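Local coordinates for protein STM4351 (Salmonella enterica, PDB 2Y7I) that binds arginine with high specificity as a periplasmic solute-binding protein, probably delivering it for uptake into the cell, at residues A[198-201]-A[202-206]. Residues are numbered along the deposited sequence; the frame is centred on the assembly and turned at random.
Sequences DNDA and LLQEI
Gln204 reaches back one helical turn to Asp200, and its side chain can be followed atom by atom. CB lies 3.5 Å from the backbone O of Asp200. CG, set beside its own backbone N (chi1 -64°), stays over that same carbonyl oxygen at 3.3 Å and also runs alongside OD2 of Asp200. The chain bends at chi2, and from CD the amide turns NE2 back toward Asp200 while OE1 points on along the helix. At the tip, NE2 donates to Asp200 OD1 over 2.8 Å in a nearly straight bond, 167° at the hydrogen. The oxygen lies almost in the amide plane, but the donor comes from above the carboxylate plane, and the two flat groups are turned 43° apart. The other amide atom, OE1, takes a hydrogen bond from ND2 of Asn207, so both ends of the group are held and its flip is fixed. Underneath, Gln204 N donates to Asp200 O, giving this i to i+4 pair a backbone and a side-chain link.

Asn199 occupies the N-cap position without a side-chain capping bond; its OD1 instead rests 3.6 Å from CB of Leu202. Its backbone O accepts from Leu203 N at 3.0 Å, the opening i to i+4 bond of the helix, and Ala201 O follows by accepting from Glu205 N.

The Asp200-Gln204 pair lies on the exposed side of the first turns of helix 200-214. Leu202, Leu203 and Ile206 pack instead against Val195 of strand 194-195, with Met43 also touching Leu202 and Ile206, while Glu205 forms a salt bridge with Arg6, just ahead of strand 7-12.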
ATOM      1  N   ASP A 198      -9.662  24.694  -0.729  1.00 30.95           N
ATOM      2  CA  ASP A 198     -10.733  24.686  -1.735  1.00 32.31           C
ATOM      3  C   ASP A 198     -10.273  24.055  -3.045  1.00 31.35           C
ATOM      4  O   ASP A 198     -10.649  24.494  -4.125  1.00 32.20           O
ATOM      5  CB  ASP A 198     -11.313  26.088  -1.944  1.00 34.46           C
ATOM      6  CG  ASP A 198     -12.791  26.072  -2.401  1.00 36.57           C
ATOM      7  OD1 ASP A 198     -13.285  25.062  -2.966  1.00 35.51           O
ATOM      8  OD2 ASP A 198     -13.464  27.096  -2.191  1.00 39.21           O
ATOM      9  N   ASN A 199      -9.464  23.004  -2.933  1.00 29.36           N
ATOM     10  CA  ASN A 199      -8.898  22.351  -4.104  1.00 28.60           C
ATOM     11  C   ASN A 199      -9.309  20.875  -4.198  1.00 27.09           C
ATOM     12  O   ASN A 199      -8.459  20.000  -4.324  1.00 25.61           O
ATOM     13  CB  ASN A 199      -7.363  22.492  -4.089  1.00 27.77           C
ATOM     14  CG  ASN A 199      -6.761  22.583  -5.495  1.00 29.85           C
ATOM     15  OD1 ASN A 199      -7.471  22.507  -6.507  1.00 30.69           O
ATOM     16  ND2 ASN A 199      -5.446  22.756  -5.557  1.00 30.49           N
ATOM     17  N   ASP A 200     -10.613  20.608  -4.145  1.00 27.06           N
ATOM     18  CA  ASP A 200     -11.104  19.228  -4.087  1.00 25.78           C
ATOM     19  C   ASP A 200     -10.844  18.391  -5.336  1.00 24.81           C
ATOM     20  O   ASP A 200     -10.637  17.183  -5.226  1.00 23.94           O
ATOM     21  CB  ASP A 200     -12.597  19.165  -3.741  1.00 27.00           C
ATOM     22  CG  ASP A 200     -13.060  17.743  -3.454  1.00 26.95           C
ATOM     23  OD1 ASP A 200     -12.653  17.192  -2.409  1.00 26.38           O
ATOM     24  OD2 ASP A 200     -13.803  17.175  -4.285  1.00 27.82           O
ATOM     25  N   ALA A 201     -10.878  19.015  -6.516  1.00 24.87           N
ATOM     26  CA  ALA A 201     -10.652  18.277  -7.766  1.00 24.34           C
ATOM     27  C   ALA A 201      -9.233  17.712  -7.790  1.00 22.87           C
ATOM     28  O   ALA A 201      -9.013  16.547  -8.129  1.00 22.05           O
ATOM     29  CB  ALA A 201     -10.902  19.165  -8.980  1.00 25.39           C
ATOM     30  N   LEU A 202      -8.268  18.542  -7.420  1.00 22.15           N
ATOM     31  CA  LEU A 202      -6.907  18.074  -7.322  1.00 21.08           C
ATOM     32  C   LEU A 202      -6.785  17.009  -6.223  1.00 19.93           C
ATOM     33  O   LEU A 202      -6.168  15.971  -6.436  1.00 19.03           O
ATOM     34  CB  LEU A 202      -5.963  19.249  -7.067  1.00 21.17           C
ATOM     35  CG  LEU A 202      -4.449  19.043  -6.983  1.00 21.52           C
ATOM     36  CD1 LEU A 202      -4.054  18.769  -5.571  1.00 26.56           C
ATOM     37  CD2 LEU A 202      -3.949  17.934  -7.910  1.00 22.36           C
ATOM     38  N   LEU A 203      -7.362  17.273  -5.051  1.00 19.94           N
ATOM     39  CA  LEU A 203      -7.267  16.321  -3.938  1.00 19.37           C
ATOM     40  C   LEU A 203      -7.798  14.940  -4.333  1.00 19.81           C
ATOM     41  O   LEU A 203      -7.163  13.923  -4.039  1.00 19.44           O
ATOM     42  CB  LEU A 203      -8.016  16.844  -2.714  1.00 20.12           C
ATOM     43  CG  LEU A 203      -8.059  15.944  -1.481  1.00 19.86           C
ATOM     44  CD1 LEU A 203      -6.679  15.811  -0.871  1.00 18.77           C
ATOM     45  CD2 LEU A 203      -9.031  16.543  -0.481  1.00 21.54           C
ATOM     46  N   GLN A 204      -8.956  14.902  -4.999  1.00 20.97           N
ATOM     47  CA  GLN A 204      -9.550  13.619  -5.396  1.00 21.93           C
ATOM     48  C   GLN A 204      -8.756  12.898  -6.495  1.00 21.71           C
ATOM     49  O   GLN A 204      -8.747  11.668  -6.555  1.00 21.57           O
ATOM     50  CB  GLN A 204     -11.034  13.758  -5.761  1.00 23.75           C
ATOM     51  CG  GLN A 204     -11.957  14.207  -4.595  1.00 25.77           C
ATOM     52  CD  GLN A 204     -11.500  13.751  -3.196  1.00 27.48           C
ATOM     53  OE1 GLN A 204     -11.084  12.603  -2.990  1.00 27.72           O
ATOM     54  NE2 GLN A 204     -11.589  14.662  -2.227  1.00 26.35           N
ATOM     55  N   GLU A 205      -8.084  13.665  -7.350  1.00 21.35           N
ATOM     56  CA  GLU A 205      -7.178  13.087  -8.335  1.00 21.70           C
ATOM     57  C   GLU A 205      -6.023  12.406  -7.619  1.00 19.96           C
ATOM     58  O   GLU A 205      -5.634  11.293  -7.976  1.00 19.79           O
ATOM     59  CB  GLU A 205      -6.600  14.163  -9.230  1.00 22.55           C
ATOM     60  CG  GLU A 205      -7.435  14.526 -10.417  1.00 26.45           C
ATOM     61  CD  GLU A 205      -6.616  15.325 -11.410  1.00 30.43           C
ATOM     62  OE1 GLU A 205      -6.444  16.542 -11.193  1.00 31.79           O
ATOM     63  OE2 GLU A 205      -6.103  14.720 -12.373  1.00 32.37           O
ATOM     64  N   ILE A 206      -5.483  13.094  -6.616  1.00 18.62           N
ATOM     65  CA  ILE A 206      -4.378  12.582  -5.802  1.00 17.67           C
ATOM     66  C   ILE A 206      -4.801  11.320  -5.047  1.00 17.67           C
ATOM     67  O   ILE A 206      -4.058  10.331  -5.010  1.00 17.40           O
ATOM     68  CB  ILE A 206      -3.852  13.654  -4.818  1.00 16.51           C
ATOM     69  CG1 ILE A 206      -3.004  14.690  -5.565  1.00 18.05           C
ATOM     70  CG2 ILE A 206      -3.024  13.019  -3.688  1.00 17.52           C
ATOM     71  CD1 ILE A 206      -2.693  15.921  -4.739  1.00 16.85           C
TER